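Local coordinates for nitroreductase family protein (Sphingopyxis sp., PDB 7DP1), which probably reduces nitro groups of dinitroaniline herbicides, using NADPH as the electron source and bound flavin mononucleotide as the cofactor, at residues 56-61 and 187-192; 16-21 and 160-165; 31-36 and 168-173. The protein carries 1 engineered substitution. All coordinates share one frame; numbering follows the deposited sequence.

Contact 1: residues 56-61 and 187-192; sequences TVVTGE and AELGLG
Apolar side-chain contact between L189, at the end of helix 182-189, and T56 and V58 of strand 54-59 packs a helix against a strand that is outermost, within this chain, in the antiparallel sheet of this FMN-dependent nitroreductase fold. No hydrogen bond joins the two segments, and together they bury 145 Å². L189 reaches the strand with both methyls. CD2 makes the closest approach, 3.6 Å to CG1 of V58, the two side chains crossing at about a right angle, and lies 4.0 Å from CG2 of T56. The other branch, CD1, rests 4.1 Å from CB of T56, and here the side chains slide past each other in opposite directions. T56 turns its methyl to the leucine because CG2 points away from the backbone N; OG1, beside that N, is hydrogen-bonded to NE2 of H141 on the adjacent strand 136-143. L191 adds a looser touch, its CD1 4.2 Å from OG1 of T56. The chain turns between the two leucines at G190, whose positive phi (71°) belongs to a Schellman motif; its N bonds back to O of A187 at 2.9 Å. F139 and V66 also pack on L189, so the leucine sits between the sheet and helix 60-74. Beyond T56 to V58, a parallel strand of the second subunit carries the sheet on across the interface, and Q229 of that subunit bonds to O of L189. Apart from L191's touch on a hydroxyl, methyl packing joins the two segments, and that hydroxyl, given its polar partner by H141, can probably be buried at little cost.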
loop_
_atom_site.group_PDB
_atom_site.type_symbol
_atom_site.label_atom_id
_atom_site.label_comp_id
_atom_site.label_asym_id
_atom_site.label_seq_id
_atom_site.Cartn_x
_atom_site.Cartn_y
_atom_site.Cartn_z
ATOM N N THR A 56 -9.089 4.033 -13.505
ATOM C CA THR A 56 -10.170 4.581 -14.291
ATOM C C THR A 56 -11.126 5.343 -13.375
ATOM O O THR A 56 -11.804 4.757 -12.526
ATOM C CB THR A 56 -10.902 3.482 -15.050
ATOM O OG1 THR A 56 -9.963 2.850 -15.927
ATOM C CG2 THR A 56 -12.069 4.064 -15.875
ATOM N N VAL A 57 -11.146 6.660 -13.531
ATOM C CA VAL A 57 -11.981 7.518 -12.699
ATOM C C VAL A 57 -13.282 7.819 -13.386
ATOM O O VAL A 57 -13.292 8.419 -14.473
ATOM C CB VAL A 57 -11.265 8.826 -12.372
ATOM C CG1 VAL A 57 -12.121 9.696 -11.474
ATOM C CG2 VAL A 57 -9.902 8.512 -11.715
ATOM N N VAL A 58 -14.390 7.432 -12.755
ATOM C CA VAL A 58 -15.685 7.663 -13.384
ATOM C C VAL A 58 -16.599 8.577 -12.572
ATOM O O VAL A 58 -16.480 8.683 -11.353
ATOM C CB VAL A 58 -16.418 6.330 -13.663
ATOM C CG1 VAL A 58 -15.579 5.451 -14.575
ATOM C CG2 VAL A 58 -16.758 5.611 -12.363
ATOM N N THR A 59 -17.486 9.274 -13.279
ATOM C CA THR A 59 -18.466 10.138 -12.643
ATOM C C THR A 59 -19.700 10.284 -13.549
ATOM O O THR A 59 -19.711 9.797 -14.688
ATOM C CB THR A 59 -17.891 11.530 -12.336
ATOM O OG1 THR A 59 -18.773 12.228 -11.444
ATOM C CG2 THR A 59 -17.748 12.339 -13.636
ATOM N N GLY A 60 -20.725 10.957 -13.028
ATOM C CA GLY A 60 -21.954 11.195 -13.754
ATOM C C GLY A 60 -22.542 9.928 -14.355
ATOM O O GLY A 60 -22.595 8.890 -13.694
ATOM N N GLU A 61 -22.915 10.007 -15.633
ATOM C CA GLU A 61 -23.634 8.952 -16.357
ATOM C C GLU A 61 -22.859 7.634 -16.457
ATOM O O GLU A 61 -23.453 6.549 -16.404
ATOM C CB GLU A 61 -23.980 9.457 -17.764
ATOM C CG GLU A 61 -23.830 8.435 -18.896
ATOM C CD GLU A 61 -24.823 7.277 -18.831
ATOM O OE1 GLU A 61 -25.831 7.378 -18.095
ATOM O OE2 GLU A 61 -24.579 6.257 -19.513
ATOM N N ALA A 187 -15.949 -4.710 -18.031
ATOM C CA ALA A 187 -16.717 -4.535 -19.253
ATOM C C ALA A 187 -17.261 -3.107 -19.386
ATOM O O ALA A 187 -17.075 -2.462 -20.420
ATOM C CB ALA A 187 -17.861 -5.546 -19.317
ATOM N N GLU A 188 -17.897 -2.596 -18.334
ATOM C CA GLU A 188 -18.547 -1.285 -18.413
ATOM C C GLU A 188 -17.555 -0.138 -18.555
ATOM O O GLU A 188 -17.892 0.935 -19.065
ATOM C CB GLU A 188 -19.440 -1.062 -17.198
ATOM C CG GLU A 188 -20.678 -1.930 -17.230
ATOM C CD GLU A 188 -21.506 -1.713 -18.494
ATOM O OE1 GLU A 188 -21.580 -0.556 -18.962
ATOM O OE2 GLU A 188 -22.079 -2.697 -19.017
ATOM N N LEU A 189 -16.333 -0.383 -18.109
ATOM C CA LEU A 189 -15.258 0.585 -18.193
ATOM C C LEU A 189 -14.513 0.383 -19.518
ATOM O O LEU A 189 -13.664 1.190 -19.908
ATOM C CB LEU A 189 -14.291 0.412 -17.021
ATOM C CG LEU A 189 -14.794 0.660 -15.589
ATOM C CD1 LEU A 189 -13.662 0.517 -14.596
ATOM C CD2 LEU A 189 -15.497 1.989 -15.407
ATOM N N GLY A 190 -14.823 -0.720 -20.192
ATOM C CA GLY A 190 -14.158 -1.065 -21.433
ATOM C C GLY A 190 -12.714 -1.509 -21.252
ATOM O O GLY A 190 -11.899 -1.328 -22.150
ATOM N N LEU A 191 -12.390 -2.105 -20.105
ATOM C CA LEU A 191 -11.039 -2.639 -19.897
ATOM C C LEU A 191 -10.916 -4.079 -20.389
ATOM O O LEU A 191 -11.873 -4.858 -20.328
ATOM C CB LEU A 191 -10.648 -2.568 -18.416
ATOM C CG LEU A 191 -10.405 -1.181 -17.819
ATOM C CD1 LEU A 191 -10.341 -1.309 -16.322
ATOM C CD2 LEU A 191 -9.112 -0.549 -18.360
ATOM N N GLY A 192 -9.735 -4.422 -20.899
ATOM C CA GLY A 192 -9.478 -5.751 -21.427
ATOM C C GLY A 192 -9.368 -6.811 -20.346
ATOM O O GLY A 192 -9.362 -6.495 -19.152
#

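Contact 2: residues 16-21 and 160-165; sequences ARRRSV and SVMLLL. With FMN (flavin mononucleotide), chain C.
R18 passes M162 and L163 on its way to the FMN phosphate. Its CB lies 4.2 Å from CD2 of L163, on the helix 148-167. A chi1 of -177° swings CG away from the backbone N, and bends at chi2 and chi3 then carry the chain past the helix, with CD 3.9 Å from CB of M162. Beyond this apolar stem the guanidinium meets the phosphate edge-on: O3P of FMN lies in its plane and takes bonds from both NH1 and NH2, each 3.0 Å long, a forked grip bent to 147° at NH1. NH2 also reaches O2P of FMN at 3.3 Å. This phosphate site, where the chain leaves helix 11-17, belongs to the FMN pocket of the nitroreductase family and lies at the dimer interface: NH2 of R18 is hydrogen-bonded to O of R43 of the second subunit, whose P45 packs on both R18 and M162. With an alanine here the guanidinium goes, and the phosphate is likely to be held less firmly, O of R43 of the second subunit losing its mate and a gap opening beside M162. Two residues on, S20 adds a nearly straight bond (176°) from its N to O1P of FMN, 2.6 Å long, and a second from OG to O3P at 2.8 Å. NH2 of R219 is also hydrogen-bonded to FMN and lies close to NH2 of R18; the nearby phosphate probably offsets the two positive charges.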
loop_
_atom_site.group_PDB
_atom_site.type_symbol
_atom_site.label_atom_id
_atom_site.label_comp_id
_atom_site.label_asym_id
_atom_site.label_seq_id
_atom_site.Cartn_x
_atom_site.Cartn_y
_atom_site.Cartn_z
ATOM N N ALA A 16 -4.277 10.517 10.722
ATOM C CA ALA A 16 -5.199 10.464 11.844
ATOM C C ALA A 16 -6.623 10.745 11.416
ATOM O O ALA A 16 -7.531 10.070 11.884
ATOM C CB ALA A 16 -4.778 11.439 12.933
ATOM N N ARG A 17 -6.825 11.711 10.513
ATOM C CA ARG A 17 -8.184 12.118 10.149
ATOM C C ARG A 17 -8.761 11.362 8.959
ATOM O O ARG A 17 -9.952 11.514 8.661
ATOM C CB ARG A 17 -8.258 13.632 9.871
ATOM C CG ARG A 17 -7.763 14.496 11.022
ATOM C CD ARG A 17 -7.731 15.995 10.730
ATOM N NE ARG A 17 -7.932 16.764 11.968
ATOM C CZ ARG A 17 -6.992 17.485 12.581
ATOM N NH1 ARG A 17 -5.768 17.559 12.078
ATOM N NH2 ARG A 17 -7.275 18.139 13.704
ATOM N N ARG A 18 -7.942 10.566 8.276
ATOM C CA ARG A 18 -8.459 9.728 7.190
ATOM C C ARG A 18 -9.278 8.567 7.745
ATOM O O ARG A 18 -8.812 7.820 8.595
ATOM C CB ARG A 18 -7.332 9.184 6.299
ATOM C CG ARG A 18 -7.874 8.351 5.102
ATOM C CD ARG A 18 -7.086 7.066 4.813
ATOM N NE ARG A 18 -7.000 6.208 5.994
ATOM C CZ ARG A 18 -7.945 5.366 6.395
ATOM N NH1 ARG A 18 -9.081 5.272 5.713
ATOM N NH2 ARG A 18 -7.761 4.637 7.506
ATOM N N ARG A 19 -10.505 8.417 7.264
ATOM C CA ARG A 19 -11.301 7.250 7.614
ATOM C C ARG A 19 -12.067 6.748 6.395
ATOM O O ARG A 19 -12.193 7.445 5.386
ATOM C CB ARG A 19 -12.267 7.561 8.755
ATOM C CG ARG A 19 -13.434 8.454 8.396
ATOM C CD ARG A 19 -14.328 8.719 9.633
ATOM N NE ARG A 19 -14.975 7.500 10.119
ATOM C CZ ARG A 19 -15.221 7.198 11.396
ATOM N NH1 ARG A 19 -14.929 8.046 12.384
ATOM N NH2 ARG A 19 -15.816 6.046 11.685
ATOM N N SER A 20 -12.564 5.525 6.478
ATOM C CA SER A 20 -13.394 5.026 5.404
ATOM C C SER A 20 -14.781 5.653 5.543
ATOM O O SER A 20 -15.586 5.207 6.341
ATOM C CB SER A 20 -13.447 3.503 5.440
ATOM O OG SER A 20 -12.164 2.987 5.094
ATOM N N VAL A 21 -15.053 6.672 4.734
ATOM C CA VAL A 21 -16.305 7.425 4.806
ATOM C C VAL A 21 -17.442 6.746 4.043
ATOM O O VAL A 21 -17.313 6.435 2.855
ATOM C CB VAL A 21 -16.087 8.857 4.266
ATOM C CG1 VAL A 21 -17.386 9.561 4.035
ATOM C CG2 VAL A 21 -15.197 9.639 5.232
ATOM N N SER A 160 -1.426 6.957 -0.712
ATOM C CA SER A 160 -1.039 8.332 -1.061
ATOM C C SER A 160 -2.262 9.145 -1.473
ATOM O O SER A 160 -2.474 10.282 -0.994
ATOM C CB SER A 160 0.003 8.329 -2.176
ATOM O OG SER A 160 1.173 7.657 -1.731
ATOM N N VAL A 161 -3.094 8.567 -2.340
ATOM C CA VAL A 161 -4.287 9.295 -2.794
ATOM C C VAL A 161 -5.232 9.627 -1.638
ATOM O O VAL A 161 -5.688 10.759 -1.483
ATOM C CB VAL A 161 -5.011 8.477 -3.876
ATOM C CG1 VAL A 161 -6.340 9.131 -4.274
ATOM C CG2 VAL A 161 -4.072 8.315 -5.079
ATOM N N MET A 162 -5.501 8.636 -0.801
ATOM C CA MET A 162 -6.446 8.812 0.288
ATOM C C MET A 162 -5.985 9.903 1.266
ATOM O O MET A 162 -6.781 10.693 1.763
ATOM C CB MET A 162 -6.631 7.478 1.008
ATOM C CG MET A 162 -7.382 6.455 0.148
ATOM S SD MET A 162 -7.757 4.996 1.119
ATOM C CE MET A 162 -6.196 4.143 1.015
ATOM N N LEU A 163 -4.685 9.940 1.550
ATOM C CA LEU A 163 -4.161 10.994 2.414
ATOM C C LEU A 163 -4.228 12.370 1.769
ATOM O O LEU A 163 -4.564 13.338 2.439
ATOM C CB LEU A 163 -2.723 10.682 2.806
ATOM C CG LEU A 163 -2.626 9.465 3.730
ATOM C CD1 LEU A 163 -1.182 9.142 4.027
ATOM C CD2 LEU A 163 -3.390 9.783 5.003
ATOM N N LEU A 164 -3.926 12.453 0.469
ATOM C CA LEU A 164 -3.995 13.736 -0.240
ATOM C C LEU A 164 -5.416 14.296 -0.279
ATOM O O LEU A 164 -5.621 15.514 -0.235
ATOM C CB LEU A 164 -3.479 13.583 -1.671
ATOM C CG LEU A 164 -1.962 13.428 -1.751
ATOM C CD1 LEU A 164 -1.500 12.847 -3.112
ATOM C CD2 LEU A 164 -1.296 14.751 -1.470
ATOM N N LEU A 165 -6.394 13.401 -0.384
ATOM C CA LEU A 165 -7.790 13.810 -0.395
ATOM C C LEU A 165 -8.143 14.497 0.908
ATOM O O LEU A 165 -8.672 15.607 0.921
ATOM C CB LEU A 165 -8.697 12.596 -0.613
ATOM C CG LEU A 165 -8.708 12.017 -2.031
ATOM C CD1 LEU A 165 -9.515 10.725 -2.064
ATOM C CD2 LEU A 165 -9.285 13.045 -3.019
HETATM N N1 FMN C . -15.086 -0.823 3.465
HETATM C C2 FMN C . -16.362 -1.142 3.050
HETATM O O2 FMN C . -17.334 -0.790 3.707
HETATM N N3 FMN C . -16.568 -1.862 1.896
HETATM C C4 FMN C . -15.503 -2.275 1.130
HETATM O O4 FMN C . -15.715 -2.910 0.081
HETATM C C4A FMN C . -14.214 -1.963 1.559
HETATM N N5 FMN C . -13.120 -2.367 0.825
HETATM C C5A FMN C . -11.837 -2.047 1.224
HETATM C C6 FMN C . -10.764 -2.465 0.441
HETATM C C7 FMN C . -9.471 -2.161 0.823
HETATM C C7M FMN C . -8.300 -2.589 -0.007
HETATM C C8 FMN C . -9.246 -1.438 1.984
HETATM C C8M FMN C . -7.822 -1.118 2.335
HETATM C C9 FMN C . -10.317 -1.016 2.776
HETATM C C9A FMN C . -11.626 -1.324 2.398
HETATM N N10 FMN C . -12.723 -0.930 3.148
HETATM C C10 FMN C . -14.007 -1.247 2.731
HETATM C "C1'" FMN C . -12.561 -0.127 4.400
HETATM C "C2'" FMN C . -12.104 -0.918 5.623
HETATM O "O2'" FMN C . -13.203 -1.589 6.184
HETATM C "C3'" FMN C . -11.545 0.074 6.638
HETATM O "O3'" FMN C . -10.322 0.545 6.113
HETATM C "C4'" FMN C . -11.262 -0.529 8.011
HETATM O "O4'" FMN C . -12.429 -0.962 8.687
HETATM C "C5'" FMN C . -10.623 0.544 8.858
HETATM O "O5'" FMN C . -11.539 1.606 8.963
HETATM P P FMN C . -11.000 3.073 8.584
HETATM O O1P FMN C . -12.170 4.012 8.518
HETATM O O2P FMN C . -10.000 3.519 9.638
HETATM O O3P FMN C . -10.295 2.996 7.241
#

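Contact 3: residues 31-36 and 168-173; sequences RALLAR and HGLASC
L33, on helix 31-41, meets H168 and L170 with its two methyls, one for each partner at closest approach. It has the most surface buried here, 71 Å² of the 160 Å² lost by the two segments together. Its CG stands anti to the backbone N (chi1 -178°), which directs the isobutyl group at the bend between helix 148-167 and strand 171-175. CD1 comes obliquely to the imidazole of H168, 3.7 Å from CD2 of that ring and 4.1 Å from its CG. The other methyl, CD2, lies 3.9 Å from CB of H168 and equally far, 3.9 Å, from CD1 of L170; the two leucines reach toward each other tip to tip. H168 offers L33 its CB and the carbons CG and CD2 of its ring, while ND1 is engaged with O of L164 in the last turn of helix 148-167. That bond is likely to limit the ring's rotation. The bend is a Schellman motif with G169, at positive phi (85°), as its C-prime residue: N of L170 bonds to O of L165, and N of G169 to O of V166. It closes helix 148-167 and brings the chain round into strand 171-175, an outermost strand of the sheet within this chain, so H168 and L170 approach the same leucine from successive points on the turn. L170 also packs on L165 and H205, and L34, the next residue in helix 31-41, touches L165 too. W228 of the second subunit packs on L34 and A35, and S12 of that subunit on H168.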
loop_
_atom_site.group_PDB
_atom_site.type_symbol
_atom_site.label_atom_id
_atom_site.label_comp_id
_atom_site.label_asym_id
_atom_site.label_seq_id
_atom_site.Cartn_x
_atom_site.Cartn_y
_atom_site.Cartn_z
ATOM N N ARG A 31 -12.682 18.274 -10.841
ATOM C CA ARG A 31 -11.790 17.492 -11.716
ATOM C C ARG A 31 -10.345 17.985 -11.634
ATOM O O ARG A 31 -9.405 17.190 -11.611
ATOM C CB ARG A 31 -12.243 17.566 -13.175
ATOM C CG ARG A 31 -11.273 16.894 -14.148
ATOM C CD ARG A 31 -11.513 17.323 -15.594
ATOM N NE ARG A 31 -10.812 16.469 -16.554
ATOM C CZ ARG A 31 -9.496 16.461 -16.753
ATOM N NH1 ARG A 31 -8.973 15.646 -17.657
ATOM N NH2 ARG A 31 -8.703 17.261 -16.053
ATOM N N ALA A 32 -10.183 19.307 -11.610
ATOM C CA ALA A 32 -8.872 19.944 -11.508
ATOM C C ALA A 32 -8.105 19.538 -10.262
ATOM O O ALA A 32 -6.911 19.219 -10.330
ATOM C CB ALA A 32 -9.021 21.448 -11.546
ATOM N N LEU A 33 -8.785 19.589 -9.120
ATOM C CA LEU A 33 -8.172 19.191 -7.860
ATOM C C LEU A 33 -7.776 17.710 -7.897
ATOM O O LEU A 33 -6.682 17.348 -7.465
ATOM C CB LEU A 33 -9.099 19.456 -6.679
ATOM C CG LEU A 33 -8.471 19.106 -5.328
ATOM C CD1 LEU A 33 -7.157 19.855 -5.155
ATOM C CD2 LEU A 33 -9.425 19.422 -4.205
ATOM N N LEU A 34 -8.671 16.857 -8.392
ATOM C CA LEU A 34 -8.377 15.424 -8.503
ATOM C C LEU A 34 -7.123 15.212 -9.321
ATOM O O LEU A 34 -6.252 14.407 -8.965
ATOM C CB LEU A 34 -9.536 14.656 -9.131
ATOM C CG LEU A 34 -10.665 14.166 -8.227
ATOM C CD1 LEU A 34 -11.602 13.248 -9.005
ATOM C CD2 LEU A 34 -10.064 13.429 -7.041
ATOM N N ALA A 35 -7.032 15.943 -10.426
ATOM C CA ALA A 35 -5.856 15.859 -11.291
ATOM C C ALA A 35 -4.621 16.258 -10.509
ATOM O O ALA A 35 -3.604 15.604 -10.633
ATOM C CB ALA A 35 -5.988 16.741 -12.506
ATOM N N ARG A 36 -4.723 17.342 -9.733
ATOM C CA ARG A 36 -3.600 17.765 -8.906
ATOM C C ARG A 36 -3.280 16.717 -7.804
ATOM O O ARG A 36 -2.106 16.584 -7.393
ATOM C CB ARG A 36 -3.786 19.144 -8.289
ATOM C CG ARG A 36 -3.549 20.239 -9.331
ATOM C CD ARG A 36 -3.773 21.614 -8.776
ATOM N NE ARG A 36 -4.913 21.738 -7.880
ATOM C CZ ARG A 36 -6.067 22.279 -8.243
ATOM N NH1 ARG A 36 -6.228 22.720 -9.481
ATOM N NH2 ARG A 36 -7.044 22.399 -7.367
ATOM N N HIS A 168 -6.879 17.824 1.319
ATOM C CA HIS A 168 -7.561 18.856 0.540
ATOM C C HIS A 168 -9.060 18.928 0.840
ATOM O O HIS A 168 -9.819 19.535 0.093
ATOM C CB HIS A 168 -7.339 18.647 -0.957
ATOM C CG HIS A 168 -5.933 18.911 -1.409
ATOM N ND1 HIS A 168 -4.936 17.959 -1.346
ATOM C CD2 HIS A 168 -5.360 20.022 -1.936
ATOM C CE1 HIS A 168 -3.810 18.470 -1.819
ATOM N NE2 HIS A 168 -4.040 19.721 -2.178
ATOM N N GLY A 169 -9.481 18.336 1.948
ATOM C CA GLY A 169 -10.862 18.458 2.367
ATOM C C GLY A 169 -11.813 17.459 1.729
ATOM O O GLY A 169 -13.027 17.563 1.911
ATOM N N LEU A 170 -11.288 16.484 0.994
ATOM C CA LEU A 170 -12.164 15.469 0.414
ATOM C C LEU A 170 -12.060 14.206 1.235
ATOM O O LEU A 170 -11.173 14.083 2.080
ATOM C CB LEU A 170 -11.807 15.175 -1.041
ATOM C CG LEU A 170 -12.060 16.288 -2.064
ATOM C CD1 LEU A 170 -11.220 16.055 -3.297
ATOM C CD2 LEU A 170 -13.543 16.373 -2.432
ATOM N N ALA A 171 -12.932 13.243 0.960
ATOM C CA ALA A 171 -12.906 12.007 1.715
ATOM C C ALA A 171 -13.004 10.852 0.757
ATOM O O ALA A 171 -13.291 11.051 -0.431
ATOM C CB ALA A 171 -14.034 11.960 2.729
ATOM N N SER A 172 -12.787 9.647 1.271
ATOM C CA SER A 172 -12.928 8.472 0.437
ATOM C C SER A 172 -13.272 7.205 1.197
ATOM O O SER A 172 -13.217 7.149 2.427
ATOM C CB SER A 172 -11.656 8.266 -0.377
ATOM O OG SER A 172 -10.610 7.779 0.442
ATOM N N CYS A 173 -13.650 6.191 0.432
ATOM C CA CYS A 173 -13.847 4.855 0.947
ATOM C C CYS A 173 -13.211 3.884 -0.022
ATOM O O CYS A 173 -13.697 3.737 -1.137
ATOM C CB CYS A 173 -15.344 4.537 1.103
ATOM S SG CYS A 173 -15.622 3.004 2.062
#

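Contacts 2 and 3 are neighbours, their centres 10 Å apart: contact 2 uses helix 148-167, contact 3 the turn and strand 171-175 that follow it. They touch directly: N of V21 lies 3.0 Å from O of S172, a probable hydrogen bond, and CG of M162 packs 3.5 Å from OG of S172. The phosphate-binding loop of contact 2 is thus fastened to the strand leading on to FMN-pocket residues P174 to C177. Contact 1 is centred 23 Å from contact 2 and 18 Å from contact 3, on strand 54-59, the sheet's other outermost strand within this chain; nearest atoms are about 8 and 4 Å apart, without touching. All three contacts also touch the second subunit.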